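Local coordinates for pesticidial crystal protein CRY2AA (Bacillus thuringiensis serovar kurstaki, PDB 1I5P), which kills dipteran and lepidopteran larvae by binding to their midgut epithelial cells and promoting colloid-osmotic lysis, at residues A[66-69]-A[70-73]; A[120-123]-A[124-128]; A[155-158]-A[159-163]; A[182-185]-A[186-190]; A[205-208]-A[209-213]. One frame throughout, in Å; residues are numbered along the deposited sequence.

Contact 1 of 5, residues A[66-69]-A[70-73]; sequences GSLI and GKRI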
loop_
_atom_site.group_PDB
_atom_site.type_symbol
_atom_site.label_atom_id
_atom_site.label_comp_id
_atom_site.label_asym_id
_atom_site.label_seq_id
_atom_site.Cartn_x
_atom_site.Cartn_y
_atom_site.Cartn_z
ATOM N N GLY A 66 -7.400 13.178 -5.548
ATOM C CA GLY A 66 -7.834 13.671 -4.253
ATOM C C GLY A 66 -8.371 15.089 -4.229
ATOM O O GLY A 66 -8.823 15.562 -3.191
ATOM N N SER A 67 -8.337 15.767 -5.370
ATOM C CA SER A 67 -8.821 17.144 -5.439
ATOM C C SER A 67 -9.543 17.459 -6.749
ATOM O O SER A 67 -9.058 17.137 -7.832
ATOM C CB SER A 67 -7.652 18.108 -5.249
ATOM O OG SER A 67 -8.070 19.436 -5.483
ATOM N N LEU A 68 -10.701 18.103 -6.639
ATOM C CA LEU A 68 -11.494 18.451 -7.812
ATOM C C LEU A 68 -10.709 19.315 -8.792
ATOM O O LEU A 68 -11.016 19.359 -9.989
ATOM C CB LEU A 68 -12.774 19.183 -7.389
ATOM C CG LEU A 68 -13.765 19.463 -8.534
ATOM C CD1 LEU A 68 -14.112 18.158 -9.246
ATOM C CD2 LEU A 68 -15.023 20.122 -7.982
ATOM N N ILE A 69 -9.689 19.994 -8.289
ATOM C CA ILE A 69 -8.877 20.861 -9.130
ATOM C C ILE A 69 -8.019 20.068 -10.121
ATOM O O ILE A 69 -7.545 20.617 -11.115
ATOM C CB ILE A 69 -7.973 21.756 -8.265
ATOM C CG1 ILE A 69 -7.323 22.833 -9.131
ATOM C CG2 ILE A 69 -6.905 20.921 -7.578
ATOM C CD1 ILE A 69 -6.675 23.944 -8.321
ATOM N N GLY A 70 -7.845 18.776 -9.858
ATOM C CA GLY A 70 -7.037 17.938 -10.729
ATOM C C GLY A 70 -7.727 17.467 -11.998
ATOM O O GLY A 70 -7.772 16.269 -12.280
ATOM N N LYS A 71 -8.242 18.421 -12.771
ATOM C CA LYS A 71 -8.942 18.141 -14.015
ATOM C C LYS A 71 -8.008 17.690 -15.136
ATOM O O LYS A 71 -8.409 16.928 -16.015
ATOM C CB LYS A 71 -9.699 19.391 -14.483
ATOM C CG LYS A 71 -10.822 19.851 -13.566
ATOM C CD LYS A 71 -12.004 18.897 -13.615
ATOM C CE LYS A 71 -13.201 19.450 -12.838
ATOM N NZ LYS A 71 -14.412 18.613 -13.035
ATOM N N ARG A 72 -6.766 18.165 -15.108
ATOM C CA ARG A 72 -5.808 17.818 -16.145
ATOM C C ARG A 72 -4.541 17.227 -15.540
ATOM O O ARG A 72 -3.853 17.868 -14.739
ATOM C CB ARG A 72 -5.472 19.055 -16.977
ATOM C CG ARG A 72 -4.732 18.760 -18.261
ATOM C CD ARG A 72 -4.399 20.047 -19.006
ATOM N NE ARG A 72 -3.605 19.790 -20.207
ATOM C CZ ARG A 72 -3.088 20.741 -20.979
ATOM N NH1 ARG A 72 -3.276 22.021 -20.683
ATOM N NH2 ARG A 72 -2.382 20.410 -22.051
ATOM N N ILE A 73 -4.236 15.999 -15.941
ATOM C CA ILE A 73 -3.077 15.288 -15.423
ATOM C C ILE A 73 -1.880 15.203 -16.366
ATOM O O ILE A 73 -0.751 15.478 -15.967
ATOM C CB ILE A 73 -3.458 13.831 -15.043
ATOM C CG1 ILE A 73 -4.502 13.821 -13.928
ATOM C CG2 ILE A 73 -2.216 13.065 -14.604
ATOM C CD1 ILE A 73 -5.077 12.430 -13.642
HETATM O O HOH W 1 -5.514 20.072 -13.138
#
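Between Ser67 and Gly70 the chain makes a type I beta turn, closed by Gly70 N donating to Ser67 O at 2.9 Å, and an inverse gamma turn centred on Gly70 overlaps its end, in which Lys71 N gives a weak bond to Ile69 O at 2.8 Å. The donor at Gly70 stands well above the plane of the Ser67 carbonyl. Water 1 spans the second bend, donating to Ile69 O and accepting from Arg72 N. Among the side chains, Leu68 and Lys71 run side by side in the same direction. With CG of Leu68 anti to its own N (chi1 -174°), the methyl CD1 lies 3.8 Å from Lys71 NZ, while the lysine chain, bent at chi2, lays CE 3.6 Å from Leu68 O. Leucine and lysine suit this surface loop because their aliphatic parts can pack together while the ammonium turns to its polar partner, Gln265. Gly70 is buried, and its carbonyl receives a hydrogen bond from Arg189. Arg72, extended, reaches away to a salt bridge with Asp132. Overlapping beta and inverse gamma turns of this kind make a compact connection, here between helix 53-65 and helix 74-81 of the N-terminal helical bundle.

Contact 2 of 5, residues A[120-123]-A[124-128]; sequences LQAN and IREFN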
loop_
_atom_site.group_PDB
_atom_site.type_symbol
_atom_site.label_atom_id
_atom_site.label_comp_id
_atom_site.label_asym_id
_atom_site.label_seq_id
_atom_site.Cartn_x
_atom_site.Cartn_y
_atom_site.Cartn_z
ATOM N N LEU A 120 7.314 8.416 -27.134
ATOM C CA LEU A 120 6.258 8.638 -26.161
ATOM C C LEU A 120 6.401 10.062 -25.619
ATOM O O LEU A 120 5.447 10.844 -25.620
ATOM C CB LEU A 120 6.392 7.613 -25.032
ATOM C CG LEU A 120 5.167 7.243 -24.202
ATOM C CD1 LEU A 120 3.993 6.895 -25.113
ATOM C CD2 LEU A 120 5.509 6.059 -23.308
ATOM N N GLN A 121 7.605 10.389 -25.163
ATOM C CA GLN A 121 7.895 11.718 -24.636
ATOM C C GLN A 121 7.533 12.801 -25.655
ATOM O O GLN A 121 6.869 13.777 -25.322
ATOM C CB GLN A 121 9.382 11.813 -24.271
ATOM C CG GLN A 121 9.868 13.190 -23.845
ATOM C CD GLN A 121 10.108 14.124 -25.016
ATOM O OE1 GLN A 121 10.789 13.773 -25.979
ATOM N NE2 GLN A 121 9.548 15.324 -24.936
ATOM N N ALA A 122 7.965 12.614 -26.900
ATOM C CA ALA A 122 7.700 13.583 -27.961
ATOM C C ALA A 122 6.219 13.733 -28.291
ATOM O O ALA A 122 5.681 14.841 -28.307
ATOM C CB ALA A 122 8.465 13.195 -29.222
ATOM N N ASN A 123 5.571 12.610 -28.574
ATOM C CA ASN A 123 4.161 12.602 -28.919
ATOM C C ASN A 123 3.299 13.262 -27.847
ATOM O O ASN A 123 2.395 14.033 -28.157
ATOM C CB ASN A 123 3.700 11.164 -29.142
ATOM C CG ASN A 123 4.366 10.520 -30.343
ATOM O OD1 ASN A 123 4.269 9.312 -30.541
ATOM N ND2 ASN A 123 5.039 11.332 -31.160
ATOM N N ILE A 124 3.578 12.948 -26.587
ATOM C CA ILE A 124 2.821 13.516 -25.479
ATOM C C ILE A 124 3.046 15.017 -25.355
ATOM O O ILE A 124 2.108 15.765 -25.078
ATOM C CB ILE A 124 3.197 12.853 -24.138
ATOM C CG1 ILE A 124 2.750 11.384 -24.145
ATOM C CG2 ILE A 124 2.559 13.614 -22.988
ATOM C CD1 ILE A 124 3.175 10.599 -22.916
ATOM N N ARG A 125 4.288 15.457 -25.544
ATOM C CA ARG A 125 4.590 16.879 -25.458
ATOM C C ARG A 125 3.857 17.595 -26.588
ATOM O O ARG A 125 3.296 18.673 -26.391
ATOM C CB ARG A 125 6.094 17.131 -25.588
ATOM C CG ARG A 125 6.468 18.620 -25.625
ATOM C CD ARG A 125 7.928 18.803 -25.999
ATOM N NE ARG A 125 8.286 17.923 -27.104
ATOM C CZ ARG A 125 7.861 18.056 -28.358
ATOM N NH1 ARG A 125 7.054 19.057 -28.705
ATOM N NH2 ARG A 125 8.222 17.161 -29.263
ATOM N N GLU A 126 3.867 16.983 -27.769
ATOM C CA GLU A 126 3.203 17.548 -28.940
ATOM C C GLU A 126 1.710 17.727 -28.686
ATOM O O GLU A 126 1.138 18.767 -29.024
ATOM C CB GLU A 126 3.426 16.642 -30.158
ATOM C CG GLU A 126 4.846 16.706 -30.710
ATOM C CD GLU A 126 5.202 15.520 -31.602
ATOM O OE1 GLU A 126 4.394 14.571 -31.696
ATOM O OE2 GLU A 126 6.300 15.535 -32.198
ATOM N N PHE A 127 1.085 16.715 -28.089
ATOM C CA PHE A 127 -0.340 16.778 -27.788
ATOM C C PHE A 127 -0.659 17.916 -26.828
ATOM O O PHE A 127 -1.528 18.744 -27.108
ATOM C CB PHE A 127 -0.836 15.471 -27.169
ATOM C CG PHE A 127 -2.244 15.563 -26.639
ATOM C CD1 PHE A 127 -3.328 15.582 -27.510
ATOM C CD2 PHE A 127 -2.480 15.708 -25.272
ATOM C CE1 PHE A 127 -4.630 15.748 -27.036
ATOM C CE2 PHE A 127 -3.780 15.876 -24.786
ATOM C CZ PHE A 127 -4.855 15.897 -25.673
ATOM N N ASN A 128 0.035 17.957 -25.695
ATOM C CA ASN A 128 -0.209 19.002 -24.709
ATOM C C ASN A 128 0.057 20.407 -25.249
ATOM O O ASN A 128 -0.668 21.340 -24.915
ATOM C CB ASN A 128 0.619 18.742 -23.448
ATOM C CG ASN A 128 0.120 17.540 -22.663
ATOM O OD1 ASN A 128 -1.084 17.349 -22.502
ATOM N ND2 ASN A 128 1.048 16.731 -22.160
HETATM O O HOH W 2 11.161 17.404 -25.501
#
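Leu120 and Ile124, one helical turn apart, form the tightly packed side of this contact, lying side by side with Leu120 CG 4.1 Å from Ile124 CD1. Because CG1 of Ile124 is anti to its carbonyl carbon (chi1 -67°), that branch folds back along the helix and sits 3.1 Å from Leu120 O, lying against the backbone. Both aliphatic chains are buried against Met183, and Phe127 on the next turn sets its ring edge-to-face with Phe187. This is the amphipathic pattern of a long helix in the delta-endotoxin N-terminal bundle: helix 107-135 turns apolar residues inward, and regular i to i+4 bonds such as Glu126 N to Ala122 O, 2.9 Å, carry the backbone. The more polar side is looser. Asn123 ND2 makes a weak bond to Glu126 OE1 at 3.3 Å, their flat groups turned 32° apart, whereas Asn123 OD1 accepts from Arg160, so the short amide serves two directions. Arg125 bends at chi3 to bring its guanidinium over Ala122 O, which lies 3.5 Å above the plane near the rim. Its NH2 forms a long salt bridge of 3.9 Å with Glu126 OE2. Water 2 accepts weakly from both Gln121 NE2 and Arg125 NE.

Contact 3 of 5, residues A[155-158]-A[159-163]; sequences QLFL and NRLPQ
Gln155 and Asn159 meet obliquely on the exposed side of the helix, their amide planes 49° apart. Gln155 bends at chi2 (54°), which carries NE2 to within 2.8 Å of Asn159 OD1; the acceptor lies in the plane of the glutamine amide, but the donor stands above that of the asparagine. Two amides suit this surface, since each can both donate and accept. On the buried side Phe157 meets Leu161: the leucine methyl CD2 comes to the edge of the ring, 4.0 Å from Phe157 CD2. Leu161 N still donates to Phe157 O, at 3.0 Å, whereas Pro162, which has no N-H, sets its CD 3.1 Å from Leu158 O, in keeping with the change from alpha-helical to 3-10 geometry here. Arg160, extended from CG to NE, reaches out to a salt bridge with Glu116. Phe157 stacks on His184 of helix 170-193, Leu158 and Leu161 also touch helix 202-232, and Arg160 reaches helix 107-135, placing the end of helix 145-160 among three others.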
loop_
_atom_site.group_PDB
_atom_site.type_symbol
_atom_site.label_atom_id
_atom_site.label_comp_id
_atom_site.label_asym_id
_atom_site.label_seq_id
_atom_site.Cartn_x
_atom_site.Cartn_y
_atom_site.Cartn_z
ATOM N N GLN A 155 -4.137 7.034 -30.878
ATOM C CA GLN A 155 -3.611 5.982 -31.732
ATOM C C GLN A 155 -2.127 5.789 -31.461
ATOM O O GLN A 155 -1.626 4.667 -31.498
ATOM C CB GLN A 155 -3.844 6.329 -33.201
ATOM C CG GLN A 155 -3.441 5.222 -34.161
ATOM C CD GLN A 155 -4.103 3.902 -33.830
ATOM O OE1 GLN A 155 -5.328 3.813 -33.758
ATOM N NE2 GLN A 155 -3.294 2.866 -33.625
ATOM N N LEU A 156 -1.423 6.882 -31.182
ATOM C CA LEU A 156 0.001 6.791 -30.894
ATOM C C LEU A 156 0.237 6.015 -29.598
ATOM O O LEU A 156 1.207 5.271 -29.485
ATOM C CB LEU A 156 0.616 8.194 -30.807
ATOM C CG LEU A 156 0.779 8.880 -32.169
ATOM C CD1 LEU A 156 1.178 10.331 -31.985
ATOM C CD2 LEU A 156 1.826 8.129 -32.993
ATOM N N PHE A 157 -0.655 6.185 -28.625
ATOM C CA PHE A 157 -0.535 5.470 -27.356
ATOM C C PHE A 157 -0.696 3.968 -27.608
ATOM O O PHE A 157 0.045 3.146 -27.065
ATOM C CB PHE A 157 -1.614 5.937 -26.374
ATOM C CG PHE A 157 -1.164 7.034 -25.444
ATOM C CD1 PHE A 157 -1.940 8.177 -25.271
ATOM C CD2 PHE A 157 0.009 6.904 -24.706
ATOM C CE1 PHE A 157 -1.560 9.176 -24.372
ATOM C CE2 PHE A 157 0.401 7.894 -23.805
ATOM C CZ PHE A 157 -0.388 9.033 -23.636
ATOM N N LEU A 158 -1.680 3.626 -28.434
ATOM C CA LEU A 158 -1.963 2.240 -28.775
ATOM C C LEU A 158 -0.810 1.582 -29.530
ATOM O O LEU A 158 -0.599 0.377 -29.417
ATOM C CB LEU A 158 -3.240 2.162 -29.615
ATOM C CG LEU A 158 -4.528 2.640 -28.940
ATOM C CD1 LEU A 158 -5.695 2.504 -29.912
ATOM C CD2 LEU A 158 -4.780 1.819 -27.684
ATOM N N ASN A 159 -0.066 2.375 -30.297
ATOM C CA ASN A 159 1.060 1.849 -31.063
ATOM C C ASN A 159 2.310 1.664 -30.220
ATOM O O ASN A 159 3.129 0.794 -30.504
ATOM C CB ASN A 159 1.415 2.777 -32.225
ATOM C CG ASN A 159 0.337 2.835 -33.279
ATOM O OD1 ASN A 159 -0.629 2.076 -33.242
ATOM N ND2 ASN A 159 0.504 3.737 -34.239
ATOM N N ARG A 160 2.458 2.478 -29.184
ATOM C CA ARG A 160 3.650 2.394 -28.356
ATOM C C ARG A 160 3.602 1.486 -27.127
ATOM O O ARG A 160 4.555 0.756 -26.869
ATOM C CB ARG A 160 4.079 3.802 -27.943
ATOM C CG ARG A 160 4.353 4.723 -29.126
ATOM C CD ARG A 160 5.216 5.898 -28.716
ATOM N NE ARG A 160 5.372 6.881 -29.787
ATOM C CZ ARG A 160 6.248 6.790 -30.784
ATOM N NH1 ARG A 160 7.072 5.756 -30.866
ATOM N NH2 ARG A 160 6.306 7.747 -31.697
ATOM N N LEU A 161 2.507 1.517 -26.375
ATOM C CA LEU A 161 2.412 0.700 -25.165
ATOM C C LEU A 161 2.818 -0.771 -25.330
ATOM O O LEU A 161 3.566 -1.304 -24.506
ATOM C CB LEU A 161 0.998 0.781 -24.571
ATOM C CG LEU A 161 0.450 2.120 -24.032
ATOM C CD1 LEU A 161 -0.020 1.915 -22.605
ATOM C CD2 LEU A 161 1.500 3.231 -24.086
ATOM N N PRO A 162 2.338 -1.440 -26.392
ATOM C CA PRO A 162 2.687 -2.846 -26.604
ATOM C C PRO A 162 4.180 -3.116 -26.582
ATOM O O PRO A 162 4.615 -4.211 -26.228
ATOM C CB PRO A 162 2.043 -3.153 -27.952
ATOM C CG PRO A 162 0.803 -2.312 -27.899
ATOM C CD PRO A 162 1.374 -0.994 -27.413
ATOM N N GLN A 163 4.973 -2.117 -26.942
ATOM C CA GLN A 163 6.416 -2.294 -26.955
ATOM C C GLN A 163 7.012 -2.433 -25.564
ATOM O O GLN A 163 8.203 -2.693 -25.420
ATOM C CB GLN A 163 7.070 -1.137 -27.697
ATOM C CG GLN A 163 6.689 -1.107 -29.163
ATOM C CD GLN A 163 6.892 -2.457 -29.830
ATOM O OE1 GLN A 163 8.013 -2.967 -29.900
ATOM N NE2 GLN A 163 5.806 -3.045 -30.323
#

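Contact 4 of 5, residues A[182-185]-A[186-190]; sequences NMHL and SFIRD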
loop_
_atom_site.group_PDB
_atom_site.type_symbol
_atom_site.label_atom_id
_atom_site.label_comp_id
_atom_site.label_asym_id
_atom_site.label_seq_id
_atom_site.Cartn_x
_atom_site.Cartn_y
_atom_site.Cartn_z
ATOM N N ASN A 182 0.108 4.781 -17.222
ATOM C CA ASN A 182 -0.262 5.976 -16.466
ATOM C C ASN A 182 -0.534 7.118 -17.433
ATOM O O ASN A 182 -1.511 7.849 -17.297
ATOM C CB ASN A 182 0.870 6.415 -15.529
ATOM C CG ASN A 182 0.850 5.697 -14.198
ATOM O OD1 ASN A 182 -0.149 5.095 -13.821
ATOM N ND2 ASN A 182 1.955 5.784 -13.464
ATOM N N MET A 183 0.350 7.262 -18.412
ATOM C CA MET A 183 0.227 8.324 -19.396
ATOM C C MET A 183 -1.023 8.200 -20.259
ATOM O O MET A 183 -1.737 9.178 -20.467
ATOM C CB MET A 183 1.478 8.359 -20.276
ATOM C CG MET A 183 2.753 8.693 -19.505
ATOM S SD MET A 183 4.248 8.412 -20.475
ATOM C CE MET A 183 5.324 7.628 -19.280
ATOM N N HIS A 184 -1.292 6.998 -20.755
ATOM C CA HIS A 184 -2.463 6.780 -21.600
ATOM C C HIS A 184 -3.780 6.977 -20.844
ATOM O O HIS A 184 -4.688 7.659 -21.330
ATOM C CB HIS A 184 -2.434 5.370 -22.205
ATOM C CG HIS A 184 -3.450 5.158 -23.287
ATOM N ND1 HIS A 184 -3.815 3.903 -23.729
ATOM C CD2 HIS A 184 -4.179 6.039 -24.014
ATOM C CE1 HIS A 184 -4.726 4.022 -24.677
ATOM N NE2 HIS A 184 -4.966 5.306 -24.870
ATOM N N LEU A 185 -3.885 6.379 -19.659
ATOM C CA LEU A 185 -5.105 6.491 -18.867
ATOM C C LEU A 185 -5.331 7.917 -18.385
ATOM O O LEU A 185 -6.476 8.374 -18.307
ATOM C CB LEU A 185 -5.061 5.522 -17.682
ATOM C CG LEU A 185 -5.183 4.038 -18.054
ATOM C CD1 LEU A 185 -5.072 3.172 -16.804
ATOM C CD2 LEU A 185 -6.516 3.792 -18.752
ATOM N N SER A 186 -4.240 8.614 -18.071
ATOM C CA SER A 186 -4.321 9.999 -17.618
ATOM C C SER A 186 -4.841 10.846 -18.778
ATOM O O SER A 186 -5.643 11.766 -18.586
ATOM C CB SER A 186 -2.942 10.505 -17.190
ATOM O OG SER A 186 -2.484 9.826 -16.027
ATOM N N PHE A 187 -4.355 10.518 -19.975
ATOM C CA PHE A 187 -4.733 11.188 -21.216
ATOM C C PHE A 187 -6.235 11.042 -21.438
ATOM O O PHE A 187 -6.938 12.018 -21.698
ATOM C CB PHE A 187 -3.960 10.559 -22.389
ATOM C CG PHE A 187 -4.597 10.783 -23.738
ATOM C CD1 PHE A 187 -4.539 12.032 -24.354
ATOM C CD2 PHE A 187 -5.265 9.746 -24.387
ATOM C CE1 PHE A 187 -5.135 12.248 -25.598
ATOM C CE2 PHE A 187 -5.865 9.954 -25.635
ATOM C CZ PHE A 187 -5.798 11.211 -26.238
ATOM N N ILE A 188 -6.718 9.811 -21.332
ATOM C CA ILE A 188 -8.134 9.524 -21.509
ATOM C C ILE A 188 -8.981 10.298 -20.497
ATOM O O ILE A 188 -9.987 10.906 -20.854
ATOM C CB ILE A 188 -8.393 8.008 -21.374
ATOM C CG1 ILE A 188 -7.720 7.280 -22.544
ATOM C CG2 ILE A 188 -9.898 7.725 -21.327
ATOM C CD1 ILE A 188 -7.652 5.762 -22.392
ATOM N N ARG A 189 -8.557 10.287 -19.239
ATOM C CA ARG A 189 -9.276 11.002 -18.195
ATOM C C ARG A 189 -9.291 12.499 -18.505
ATOM O O ARG A 189 -10.286 13.176 -18.261
ATOM C CB ARG A 189 -8.615 10.765 -16.831
ATOM C CG ARG A 189 -9.416 11.289 -15.640
ATOM C CD ARG A 189 -8.624 11.130 -14.354
ATOM N NE ARG A 189 -9.413 11.391 -13.149
ATOM C CZ ARG A 189 -9.280 12.468 -12.383
ATOM N NH1 ARG A 189 -8.392 13.403 -12.693
ATOM N NH2 ARG A 189 -10.015 12.597 -11.287
ATOM N N ASP A 190 -8.186 13.012 -19.040
ATOM C CA ASP A 190 -8.100 14.431 -19.376
ATOM C C ASP A 190 -9.148 14.805 -20.420
ATOM O O ASP A 190 -9.827 15.824 -20.287
ATOM C CB ASP A 190 -6.705 14.780 -19.908
ATOM C CG ASP A 190 -5.672 14.943 -18.798
ATOM O OD1 ASP A 190 -6.050 14.896 -17.608
ATOM O OD2 ASP A 190 -4.479 15.129 -19.120
#
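Ser186 turns its hydroxyl back onto the preceding turn and donates from OG to Asn182 O at 2.5 Å, a short bond. The same oxygen takes Ser186 N at 2.9 Å, the two donors arriving from opposite faces of the carbonyl plane. A chi1 of -67° puts OG beside the residue's own N, from where it reaches back to Asn182 O; a small polar serine can thus satisfy its hydroxyl on its own helix in a buried place. On another side of the helix, Ile188 lays its CD1 methyl over one face of the His184 imidazole, a CH-pi contact 3.9 Å from the centroid and 22° off the normal. Phe187 brings CD2 to the imidazole edge, 3.9 Å from His184 CD2. Contacts at face and edge probably limit the ring's rotation, and the next shell fixes it further: ND1 is hydrogen-bonded to Tyr219 OH. Likewise Asn182 OD1 accepts from Trp259, and Arg189 turns its guanidinium to the carbonyls of Phe262 and Tyr264. Chemically, then, helix 170-193, enclosed by other helices of the bundle, carries several polar groups into a buried setting, each matched to a hydrogen-bonding partner, while the isoleucine methyl packs over the imidazole.

Contact 5 of 5, residues A[205-208]-A[209-213]; sequences LRTY and RDYLR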
loop_
_atom_site.group_PDB
_atom_site.type_symbol
_atom_site.label_atom_id
_atom_site.label_comp_id
_atom_site.label_asym_id
_atom_site.label_seq_id
_atom_site.Cartn_x
_atom_site.Cartn_y
_atom_site.Cartn_z
ATOM N N LEU A 205 -16.955 12.059 -26.264
ATOM C CA LEU A 205 -16.969 11.977 -24.810
ATOM C C LEU A 205 -17.430 10.604 -24.354
ATOM O O LEU A 205 -16.779 9.966 -23.529
ATOM C CB LEU A 205 -17.892 13.052 -24.222
ATOM C CG LEU A 205 -18.184 12.956 -22.722
ATOM C CD1 LEU A 205 -16.877 12.854 -21.937
ATOM C CD2 LEU A 205 -18.979 14.180 -22.285
ATOM N N ARG A 206 -18.557 10.154 -24.891
ATOM C CA ARG A 206 -19.086 8.855 -24.527
ATOM C C ARG A 206 -18.077 7.752 -24.833
ATOM O O ARG A 206 -17.892 6.829 -24.035
ATOM C CB ARG A 206 -20.384 8.575 -25.274
ATOM C CG ARG A 206 -21.003 7.240 -24.900
ATOM C CD ARG A 206 -21.383 7.202 -23.421
ATOM N NE ARG A 206 -20.923 5.977 -22.771
ATOM C CZ ARG A 206 -21.232 5.627 -21.525
ATOM N NH1 ARG A 206 -22.007 6.407 -20.781
ATOM N NH2 ARG A 206 -20.760 4.495 -21.020
ATOM N N THR A 207 -17.430 7.841 -25.991
ATOM C CA THR A 207 -16.437 6.846 -26.376
ATOM C C THR A 207 -15.279 6.830 -25.375
ATOM O O THR A 207 -14.841 5.766 -24.948
ATOM C CB THR A 207 -15.887 7.123 -27.794
ATOM O OG1 THR A 207 -16.942 6.966 -28.752
ATOM C CG2 THR A 207 -14.753 6.166 -28.136
ATOM N N TYR A 208 -14.789 8.006 -24.993
ATOM C CA TYR A 208 -13.684 8.069 -24.043
ATOM C C TYR A 208 -14.041 7.607 -22.642
ATOM O O TYR A 208 -13.169 7.190 -21.889
ATOM C CB TYR A 208 -13.065 9.474 -24.017
ATOM C CG TYR A 208 -11.976 9.606 -25.055
ATOM C CD1 TYR A 208 -12.288 9.605 -26.415
ATOM C CD2 TYR A 208 -10.627 9.603 -24.689
ATOM C CE1 TYR A 208 -11.294 9.584 -27.386
ATOM C CE2 TYR A 208 -9.620 9.582 -25.658
ATOM C CZ TYR A 208 -9.963 9.566 -26.999
ATOM O OH TYR A 208 -8.973 9.490 -27.952
ATOM N N ARG A 209 -15.315 7.669 -22.278
ATOM C CA ARG A 209 -15.699 7.182 -20.958
ATOM C C ARG A 209 -15.477 5.665 -20.989
ATOM O O ARG A 209 -14.989 5.083 -20.022
ATOM C CB ARG A 209 -17.174 7.483 -20.658
ATOM C CG ARG A 209 -17.529 8.955 -20.447
ATOM C CD ARG A 209 -19.010 9.076 -20.087
ATOM N NE ARG A 209 -19.491 10.452 -19.958
ATOM C CZ ARG A 209 -19.323 11.226 -18.890
ATOM N NH1 ARG A 209 -18.672 10.777 -17.825
ATOM N NH2 ARG A 209 -19.841 12.447 -18.876
ATOM N N ASP A 210 -15.834 5.031 -22.108
ATOM C CA ASP A 210 -15.654 3.585 -22.247
ATOM C C ASP A 210 -14.171 3.254 -22.312
ATOM O O ASP A 210 -13.738 2.214 -21.816
ATOM C CB ASP A 210 -16.349 3.049 -23.504
ATOM C CG ASP A 210 -17.861 3.035 -23.380
ATOM O OD1 ASP A 210 -18.370 3.062 -22.241
ATOM O OD2 ASP A 210 -18.539 2.983 -24.429
ATOM N N TYR A 211 -13.397 4.137 -22.935
ATOM C CA TYR A 211 -11.957 3.938 -23.029
ATOM C C TYR A 211 -11.339 3.851 -21.630
ATOM O O TYR A 211 -10.563 2.940 -21.336
ATOM C CB TYR A 211 -11.306 5.094 -23.796
ATOM C CG TYR A 211 -11.357 4.981 -25.309
ATOM C CD1 TYR A 211 -10.826 5.990 -26.113
ATOM C CD2 TYR A 211 -11.905 3.863 -25.936
ATOM C CE1 TYR A 211 -10.836 5.891 -27.502
ATOM C CE2 TYR A 211 -11.922 3.753 -27.328
ATOM C CZ TYR A 211 -11.384 4.769 -28.103
ATOM O OH TYR A 211 -11.365 4.663 -29.474
ATOM N N LEU A 212 -11.685 4.803 -20.768
ATOM C CA LEU A 212 -11.139 4.815 -19.417
ATOM C C LEU A 212 -11.417 3.489 -18.716
ATOM O O LEU A 212 -10.527 2.898 -18.105
ATOM C CB LEU A 212 -11.740 5.963 -18.600
ATOM C CG LEU A 212 -11.108 6.161 -17.213
ATOM C CD1 LEU A 212 -9.617 6.445 -17.364
ATOM C CD2 LEU A 212 -11.797 7.309 -16.480
ATOM N N ARG A 213 -12.654 3.018 -18.812
ATOM C CA ARG A 213 -13.011 1.760 -18.180
ATOM C C ARG A 213 -12.325 0.569 -18.845
ATOM O O ARG A 213 -11.654 -0.221 -18.176
ATOM C CB ARG A 213 -14.523 1.533 -18.216
ATOM C CG ARG A 213 -14.940 0.199 -17.582
ATOM C CD ARG A 213 -16.246 -0.319 -18.168
ATOM N NE ARG A 213 -16.697 -1.567 -17.545
ATOM C CZ ARG A 213 -16.344 -2.792 -17.935
ATOM N NH1 ARG A 213 -15.524 -2.971 -18.961
ATOM N NH2 ARG A 213 -16.828 -3.848 -17.294
#
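Helix 202-232, a long amphipathic member of the delta-endotoxin helical bundle, carries this contact, with an aromatic pair on one side and a salt bridge on another. Tyr208 and Tyr211 form a T-shaped pair: the edge of Tyr211 meets the face of Tyr208, with centroids 4.8 Å apart and planes at 64°. Tyr211 CD1 stands 3.6 Å above the centre of the Tyr208 ring. A tyrosine suits position 208, where its broad flat ring is buried and also packs on Phe187 and Ile188 of helix 170-193. Thr207 completes the cluster. Its CG2, anti to the backbone N because OG1 takes the position beside it (chi1 -65°), lies over a face of Tyr211 in a CH-pi contact 3.9 Å from the centroid; OG1 bonds back to Ala203 O. On the polar side Arg206 and Asp210, one turn apart, are oppositely charged, and the long arginine can bend to reach the short aspartate. Arg209 runs extended past Leu205, whose CD2 is 3.9 Å from its NH2, and gives NH1 to Leu632 O near the C terminus. Arg206, bent at chi2 and chi3, sets NH2 3.0 Å from Asp210 OD1, meeting that oxygen on its syn side, 28° out of the carboxylate plane.

From the N terminus the five contacts follow in series, none nested in or crossing another, each made within one short run of chain. Contact 1 shapes the loop between helices 53-65 and 74-81; contacts 2, 4 and 5 lie within helices 107-135, 170-193 and 202-232, and contact 3 at the end of helix 145-160. Contact 4 is the hub, touching all the others. It takes contact 1 through Asp190 OD1 to Ile73 N, 2.7 Å, contact 2 through Met183, contact 3 through His184 against Leu158, and contact 5 through Ile188 packing on Leu212. Contacts 2 and 3 join directly, with centres about 13 Å apart. Together they knit the N-terminal helical bundle around helix 170-193.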